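Putative iron-regulated protein A (Parabacteroides distasonis ATCC 8503, PDB 4ECG) binds calcium ions and, as an imelysin-like protein of the M75 peptidase family, is a putative metallopeptidase whose physiological role, possibly linked to iron, remains unestablished. Local coordinates at residues Lys54-Tyr58 and Ala80-Val84; Leu145-Ala151 and Val180-Met184. Residues are numbered along the deposited sequence.

Contact 1: residues Lys54-Tyr58 and Ala80-Val84; sequences KMTAY and AWRAV
Tyr58 lays its ring against Trp81, CE1 standing 3.7 Å from Trp81 CB; with both at chi1 t, the Trp81 edge faces the Tyr58 ring in an offset edge-to-face pair (Tyr58 and five-membered ring centroids 5.7 Å apart, planes at 64°). Residues 54-58 and 80-84 are helical throughout and run nearly antiparallel (164°), their axes 8.6 Å apart, as expected of a helical hairpin. The CA atoms of Lys54 and Val84, like those of Tyr58 and Ala80, lie 4.9 Å apart. Small Ala80 permits this closeness, its CB 3.7 Å from Tyr58 CA, while branched, apolar Val84 packs CG2 3.7 Å from selenomethionine Met55 CB. No direct hydrogen bond crosses. Instead, one water donates to Lys54 O (2.8 Å) and Ala80 O (2.7 Å), while another links Lys54 NZ (2.7 Å) to Ala83 O (2.8 Å); Lys54 also salt-bridges Asp50. The chemistry thus implies a two-sided seam: aromatic and apolar toward the interior, hydrated toward the surface.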
ATOM      1  N   LYS A  54      -8.279 -11.144   6.739  1.00 49.44           N
ATOM      2  CA  LYS A  54      -8.959  -9.935   7.177  1.00 49.02           C
ATOM      3  C   LYS A  54     -10.005  -9.481   6.148  1.00 50.18           C
ATOM      4  O   LYS A  54     -11.026  -8.885   6.531  1.00 48.80           O
ATOM      5  CB  LYS A  54      -7.984  -8.779   7.469  1.00 53.23           C
ATOM      6  CG  LYS A  54      -6.809  -9.051   8.407  1.00 56.03           C
ATOM      7  CD  LYS A  54      -7.119  -8.739   9.840  1.00 61.68           C
ATOM      8  CE  LYS A  54      -5.989  -9.116  10.810  1.00 62.43           C
ATOM      9  NZ  LYS A  54      -4.905  -8.115  10.732  1.00 62.85           N
HETATM   10  N   MSE A  55      -9.759  -9.750   4.855  1.00 49.19           N
HETATM   11  CA  MSE A  55     -10.722  -9.417   3.797  1.00 47.38           C
HETATM   12  C   MSE A  55     -11.979 -10.294   3.859  1.00 47.70           C
HETATM   13  O   MSE A  55     -13.066  -9.817   3.658  1.00 52.73           O
HETATM   14  CB  MSE A  55     -10.087  -9.469   2.402  1.00 44.89           C
HETATM   15  CG  MSE A  55     -10.959  -8.898   1.303  1.00 44.01           C
HETATM   16 SE   MSE A  55     -11.261  -6.943   1.500  0.75 38.25          SE
HETATM   17  CE  MSE A  55      -9.647  -6.385   0.635  1.00 38.36           C
ATOM     18  N   THR A  56     -11.818 -11.560   4.125  1.00 50.20           N
ATOM     19  CA  THR A  56     -12.938 -12.433   4.408  1.00 52.58           C
ATOM     20  C   THR A  56     -13.725 -11.951   5.637  1.00 53.07           C
ATOM     21  O   THR A  56     -14.935 -11.918   5.584  1.00 57.79           O
ATOM     22  CB  THR A  56     -12.471 -13.903   4.527  1.00 52.96           C
ATOM     23  OG1 THR A  56     -11.699 -14.259   3.344  1.00 47.80           O
ATOM     24  CG2 THR A  56     -13.709 -14.918   4.764  1.00 51.58           C
ATOM     25  N   ALA A  57     -13.080 -11.500   6.710  1.00 54.48           N
ATOM     26  CA  ALA A  57     -13.849 -10.940   7.861  1.00 50.19           C
ATOM     27  C   ALA A  57     -14.576  -9.661   7.437  1.00 52.51           C
ATOM     28  O   ALA A  57     -15.764  -9.426   7.788  1.00 51.57           O
ATOM     29  CB  ALA A  57     -12.968 -10.654   9.051  1.00 46.12           C
ATOM     30  N   TYR A  58     -13.892  -8.846   6.644  1.00 50.86           N
ATOM     31  CA  TYR A  58     -14.509  -7.621   6.182  1.00 47.75           C
ATOM     32  C   TYR A  58     -15.784  -7.874   5.341  1.00 50.11           C
ATOM     33  O   TYR A  58     -16.796  -7.229   5.579  1.00 49.40           O
ATOM     34  CB  TYR A  58     -13.531  -6.754   5.442  1.00 45.21           C
ATOM     35  CG  TYR A  58     -14.228  -5.672   4.659  1.00 45.06           C
ATOM     36  CD1 TYR A  58     -14.612  -4.477   5.239  1.00 45.57           C
ATOM     37  CD2 TYR A  58     -14.472  -5.841   3.308  1.00 43.62           C
ATOM     38  CE1 TYR A  58     -15.274  -3.486   4.473  1.00 46.56           C
ATOM     39  CE2 TYR A  58     -15.081  -4.862   2.541  1.00 47.20           C
ATOM     40  CZ  TYR A  58     -15.499  -3.709   3.117  1.00 44.64           C
ATOM     41  OH  TYR A  58     -16.155  -2.874   2.300  1.00 45.08           O
ATOM     42  N   ALA A  80     -13.577  -3.425  10.451  1.00 46.65           N
ATOM     43  CA  ALA A  80     -13.042  -4.467   9.575  1.00 46.95           C
ATOM     44  C   ALA A  80     -12.390  -3.846   8.294  1.00 44.00           C
ATOM     45  O   ALA A  80     -11.376  -4.318   7.816  1.00 47.74           O
ATOM     46  CB  ALA A  80     -14.125  -5.512   9.250  1.00 41.42           C
ATOM     47  N   TRP A  81     -12.932  -2.751   7.794  1.00 43.04           N
ATOM     48  CA  TRP A  81     -12.375  -2.055   6.619  1.00 40.37           C
ATOM     49  C   TRP A  81     -10.995  -1.558   6.938  1.00 42.74           C
ATOM     50  O   TRP A  81     -10.025  -1.799   6.170  1.00 45.62           O
ATOM     51  CB  TRP A  81     -13.300  -0.888   6.214  1.00 40.73           C
ATOM     52  CG  TRP A  81     -12.845  -0.106   5.023  1.00 41.15           C
ATOM     53  CD1 TRP A  81     -13.174  -0.322   3.693  1.00 40.30           C
ATOM     54  CD2 TRP A  81     -11.889   1.008   4.996  1.00 41.36           C
ATOM     55  NE1 TRP A  81     -12.521   0.568   2.885  1.00 38.81           N
ATOM     56  CE2 TRP A  81     -11.744   1.387   3.610  1.00 40.87           C
ATOM     57  CE3 TRP A  81     -11.181   1.702   5.954  1.00 45.96           C
ATOM     58  CZ2 TRP A  81     -10.916   2.417   3.219  1.00 45.50           C
ATOM     59  CZ3 TRP A  81     -10.349   2.752   5.553  1.00 42.69           C
ATOM     60  CH2 TRP A  81     -10.216   3.091   4.218  1.00 43.23           C
ATOM     61  N   ARG A  82     -10.865  -0.866   8.075  1.00 42.50           N
ATOM     62  CA  ARG A  82      -9.538  -0.406   8.567  1.00 42.27           C
ATOM     63  C   ARG A  82      -8.520  -1.531   8.796  1.00 41.97           C
ATOM     64  O   ARG A  82      -7.332  -1.374   8.513  1.00 43.46           O
ATOM     65  CB  ARG A  82      -9.654   0.381   9.870  1.00 43.20           C
ATOM     66  CG  ARG A  82     -10.435   1.684   9.771  1.00 42.85           C
ATOM     67  CD  ARG A  82     -10.328   2.431  11.095  1.00 41.83           C
ATOM     68  NE  ARG A  82     -11.325   3.512  11.256  1.00 41.66           N
ATOM     69  CZ  ARG A  82     -11.241   4.745  10.736  1.00 40.85           C
ATOM     70  NH1 ARG A  82     -10.236   5.088   9.947  1.00 43.82           N
ATOM     71  NH2 ARG A  82     -12.168   5.658  11.004  1.00 40.69           N
ATOM     72  N   ALA A  83      -8.985  -2.631   9.359  1.00 43.10           N
ATOM     73  CA  ALA A  83      -8.117  -3.750   9.716  1.00 46.13           C
ATOM     74  C   ALA A  83      -7.589  -4.486   8.457  1.00 46.73           C
ATOM     75  O   ALA A  83      -6.448  -4.865   8.424  1.00 48.03           O
ATOM     76  CB  ALA A  83      -8.830  -4.708  10.669  1.00 40.00           C
ATOM     77  N   VAL A  84      -8.410  -4.664   7.418  1.00 47.59           N
ATOM     78  CA  VAL A  84      -7.911  -5.267   6.168  1.00 47.57           C
ATOM     79  C   VAL A  84      -6.969  -4.312   5.458  1.00 45.91           C
ATOM     80  O   VAL A  84      -6.062  -4.726   4.731  1.00 50.34           O
ATOM     81  CB  VAL A  84      -9.035  -5.820   5.212  1.00 43.59           C
ATOM     82  CG1 VAL A  84      -9.844  -4.745   4.513  1.00 42.83           C
ATOM     83  CG2 VAL A  84      -8.407  -6.710   4.189  1.00 41.98           C
TER
HETATM   84  O   HOH W   1     -11.042  -6.886   8.523  1.00 44.70           O
HETATM   85  O   HOH W   2      -5.093  -5.386  10.813  1.00 56.08           O

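Contact 2: residues Leu145-Ala151 and Val180-Met184; sequences LRGFHTA and VSERM
The region Leu145-Ala151 enters a helix running roughly antiparallel to 180-184, at 150° with axes 9.4 Å apart. Arg146 is extended (-144/-160), and Gly147 has phi/psi 85/-178, a conformation that suits a residue without CB; helical values follow from Phe148. CA atoms pair Arg146 with Val180 (5.5 Å) and Gly147 with Met184 (6.1 Å). Arg146 (p, t, t) and Arg183 (t, p, t) stack their guanidiniums flat, centres 3.8 Å apart and planes at 22°. Asp187 balances Arg183 by a salt bridge, while neutral acceptors, Gly132 O and Ser107 OG, satisfy Arg146, making the like-charge stack tolerable. Selenomethionine Met184 (m, t, p) sets CE over the Phe148 face, 4.0 Å from the ring centroid (CH-pi), with SE 5.2 Å from that centroid in an oblique Met-aromatic contact and 3.9 Å from Ala151 CB. Val180 (t) puts CG1 3.5 Å from Gly147 O and 4.1 Å from Ala151 CB. Thr150 (m) donates OG1 to Arg146 O (2.9 Å), and a water joins Gly147 N (3.0 Å) to Val180 O (2.8 Å). His149 points away, hydrogen-bonding Glu152 and the calcium-site residue Glu277. Gly147, His149 and Glu152 spell GxHxxE, the sequence signature of imelysin-like proteins.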
ATOM      1  N   LEU A 145     -14.853   3.209 -10.050  1.00 43.67           N
ATOM      2  CA  LEU A 145     -16.182   3.049  -9.487  1.00 41.93           C
ATOM      3  C   LEU A 145     -16.239   1.936  -8.431  1.00 39.30           C
ATOM      4  O   LEU A 145     -17.322   1.540  -8.004  1.00 44.22           O
ATOM      5  CB  LEU A 145     -17.136   2.716 -10.643  1.00 43.29           C
ATOM      6  CG  LEU A 145     -17.249   3.723 -11.802  1.00 42.57           C
ATOM      7  CD1 LEU A 145     -17.899   3.044 -13.038  1.00 36.69           C
ATOM      8  CD2 LEU A 145     -17.999   4.963 -11.345  1.00 38.25           C
ATOM      9  N   ARG A 146     -15.088   1.412  -8.020  1.00 39.67           N
ATOM     10  CA  ARG A 146     -15.067   0.364  -7.048  1.00 39.80           C
ATOM     11  C   ARG A 146     -13.863   0.463  -6.063  1.00 37.59           C
ATOM     12  O   ARG A 146     -13.339   1.518  -5.859  1.00 40.49           O
ATOM     13  CB  ARG A 146     -15.193  -0.991  -7.771  1.00 43.00           C
ATOM     14  CG  ARG A 146     -14.010  -1.349  -8.616  1.00 41.16           C
ATOM     15  CD  ARG A 146     -13.992  -2.816  -8.976  1.00 43.24           C
ATOM     16  NE  ARG A 146     -12.802  -3.165  -9.778  1.00 43.02           N
ATOM     17  CZ  ARG A 146     -12.755  -3.418 -11.081  1.00 45.33           C
ATOM     18  NH1 ARG A 146     -13.843  -3.396 -11.833  1.00 47.92           N
ATOM     19  NH2 ARG A 146     -11.585  -3.745 -11.647  1.00 47.66           N
ATOM     20  N   GLY A 147     -13.499  -0.623  -5.389  1.00 40.78           N
ATOM     21  CA  GLY A 147     -12.282  -0.675  -4.579  1.00 44.45           C
ATOM     22  C   GLY A 147     -12.510  -0.129  -3.179  1.00 47.82           C
ATOM     23  O   GLY A 147     -13.655   0.256  -2.846  1.00 43.12           O
ATOM     24  N   PHE A 148     -11.422  -0.115  -2.391  1.00 44.64           N
ATOM     25  CA  PHE A 148     -11.429   0.326  -0.980  1.00 47.56           C
ATOM     26  C   PHE A 148     -12.127   1.679  -0.768  1.00 43.39           C
ATOM     27  O   PHE A 148     -12.854   1.877   0.191  1.00 40.02           O
ATOM     28  CB  PHE A 148     -10.017   0.515  -0.457  1.00 44.25           C
ATOM     29  CG  PHE A 148      -9.392  -0.699   0.140  1.00 42.09           C
ATOM     30  CD1 PHE A 148      -9.561  -0.980   1.461  1.00 41.69           C
ATOM     31  CD2 PHE A 148      -8.536  -1.481  -0.607  1.00 43.28           C
ATOM     32  CE1 PHE A 148      -8.935  -2.046   2.038  1.00 43.75           C
ATOM     33  CE2 PHE A 148      -7.899  -2.555  -0.048  1.00 43.05           C
ATOM     34  CZ  PHE A 148      -8.114  -2.837   1.286  1.00 41.33           C
ATOM     35  N   HIS A 149     -11.914   2.588  -1.683  1.00 40.22           N
ATOM     36  CA  HIS A 149     -12.404   3.948  -1.459  1.00 42.38           C
ATOM     37  C   HIS A 149     -13.854   4.143  -1.799  1.00 41.67           C
ATOM     38  O   HIS A 149     -14.488   5.047  -1.268  1.00 40.21           O
ATOM     39  CB  HIS A 149     -11.492   4.968  -2.143  1.00 41.25           C
ATOM     40  CG  HIS A 149     -10.066   4.929  -1.619  1.00 44.10           C
ATOM     41  ND1 HIS A 149      -9.760   5.181  -0.327  1.00 47.92           N
ATOM     42  CD2 HIS A 149      -8.886   4.583  -2.238  1.00 48.28           C
ATOM     43  CE1 HIS A 149      -8.454   5.025  -0.148  1.00 52.33           C
ATOM     44  NE2 HIS A 149      -7.909   4.666  -1.322  1.00 50.78           N
ATOM     45  N   THR A 150     -14.417   3.287  -2.648  1.00 41.33           N
ATOM     46  CA  THR A 150     -15.837   3.392  -2.935  1.00 42.01           C
ATOM     47  C   THR A 150     -16.587   2.843  -1.689  1.00 41.05           C
ATOM     48  O   THR A 150     -17.539   3.457  -1.235  1.00 48.26           O
ATOM     49  CB  THR A 150     -16.255   2.672  -4.247  1.00 40.86           C
ATOM     50  OG1 THR A 150     -15.599   3.280  -5.350  1.00 39.28           O
ATOM     51  CG2 THR A 150     -17.767   2.743  -4.479  1.00 40.53           C
ATOM     52  N   ALA A 151     -16.162   1.697  -1.168  1.00 39.38           N
ATOM     53  CA  ALA A 151     -16.679   1.133   0.090  1.00 41.94           C
ATOM     54  C   ALA A 151     -16.539   2.194   1.229  1.00 41.92           C
ATOM     55  O   ALA A 151     -17.490   2.486   1.915  1.00 46.13           O
ATOM     56  CB  ALA A 151     -15.938  -0.179   0.425  1.00 36.73           C
ATOM     57  N   VAL A 180     -19.004  -4.155  -4.555  1.00 39.95           N
ATOM     58  CA  VAL A 180     -17.706  -3.665  -4.363  1.00 39.47           C
ATOM     59  C   VAL A 180     -16.889  -4.548  -3.398  1.00 43.66           C
ATOM     60  O   VAL A 180     -15.744  -4.901  -3.693  1.00 40.31           O
ATOM     61  CB  VAL A 180     -17.797  -2.210  -3.923  1.00 40.38           C
ATOM     62  CG1 VAL A 180     -16.506  -1.786  -3.275  1.00 38.22           C
ATOM     63  CG2 VAL A 180     -18.255  -1.323  -5.124  1.00 35.38           C
ATOM     64  N   SER A 181     -17.510  -4.952  -2.289  1.00 43.65           N
ATOM     65  CA  SER A 181     -16.869  -5.774  -1.302  1.00 42.98           C
ATOM     66  C   SER A 181     -16.657  -7.233  -1.789  1.00 42.73           C
ATOM     67  O   SER A 181     -15.634  -7.821  -1.449  1.00 41.29           O
ATOM     68  CB  SER A 181     -17.688  -5.779  -0.014  1.00 45.27           C
ATOM     69  OG  SER A 181     -18.006  -4.480   0.443  1.00 43.85           O
ATOM     70  N   GLU A 182     -17.568  -7.791  -2.593  1.00 46.35           N
ATOM     71  CA  GLU A 182     -17.329  -9.098  -3.280  1.00 50.62           C
ATOM     72  C   GLU A 182     -16.062  -9.013  -4.109  1.00 47.26           C
ATOM     73  O   GLU A 182     -15.260  -9.914  -4.150  1.00 48.58           O
ATOM     74  CB  GLU A 182     -18.456  -9.474  -4.258  1.00 53.47           C
ATOM     75  CG  GLU A 182     -19.587 -10.272  -3.642  1.00 69.10           C
ATOM     76  CD  GLU A 182     -20.889 -10.333  -4.482  1.00 72.30           C
ATOM     77  OE1 GLU A 182     -20.846 -10.495  -5.745  1.00 77.35           O
ATOM     78  OE2 GLU A 182     -21.951 -10.244  -3.827  1.00 64.64           O
ATOM     79  N   ARG A 183     -15.925  -7.916  -4.823  1.00 45.21           N
ATOM     80  CA  ARG A 183     -14.840  -7.778  -5.735  1.00 45.94           C
ATOM     81  C   ARG A 183     -13.531  -7.479  -4.956  1.00 45.24           C
ATOM     82  O   ARG A 183     -12.466  -7.936  -5.366  1.00 44.13           O
ATOM     83  CB  ARG A 183     -15.166  -6.708  -6.788  1.00 44.56           C
ATOM     84  CG  ARG A 183     -13.995  -6.413  -7.733  1.00 48.85           C
ATOM     85  CD  ARG A 183     -13.613  -7.690  -8.477  1.00 47.61           C
ATOM     86  NE  ARG A 183     -12.673  -7.501  -9.577  1.00 50.31           N
ATOM     87  CZ  ARG A 183     -13.013  -7.266 -10.856  1.00 50.36           C
ATOM     88  NH1 ARG A 183     -14.247  -7.137 -11.236  1.00 48.22           N
ATOM     89  NH2 ARG A 183     -12.083  -7.137 -11.775  1.00 50.65           N
HETATM   90  N   MSE A 184     -13.608  -6.751  -3.836  1.00 40.46           N
HETATM   91  CA  MSE A 184     -12.419  -6.560  -3.018  1.00 42.81           C
HETATM   92  C   MSE A 184     -11.879  -7.954  -2.588  1.00 44.52           C
HETATM   93  O   MSE A 184     -10.683  -8.194  -2.723  1.00 45.93           O
HETATM   94  CB  MSE A 184     -12.650  -5.639  -1.807  1.00 38.37           C
HETATM   95  CG  MSE A 184     -12.734  -4.165  -2.141  1.00 37.63           C
HETATM   96 SE   MSE A 184     -13.575  -3.059  -0.807  0.75 34.95          SE
HETATM   97  CE  MSE A 184     -12.325  -3.494   0.559  1.00 34.30           C
TER
HETATM   98  O   HOH W   3     -14.157  -3.513  -5.502  1.00 37.31           O

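Overall arrangement
Contact 1 closes the hairpin of helices 29-68 and 71-89 and is partly buried; contact 2, packing helix 147-155 on helix 171-196, is buried. Though they join different helix pairs, the two interlock: Tyr58 OH lies 3.1 Å from Ser181 OG, probably hydrogen-bonded, while Tyr58 CE2 packs 3.7 Å from Met184 CE. Trp81 NE1, 3.0 Å from Phe148 O, probably adds a second hydrogen bond. Water bridges both, but contact 1 is an aromatic and apolar seam edged by partly exposed Lys54, whereas contact 2 stacks a buried Arg146, hydrogen-bonded to neutral groups, on a partly exposed Arg183 paired with Asp187. Both approach the calcium site that includes Asp109, with Phe148 lying closer than Trp81.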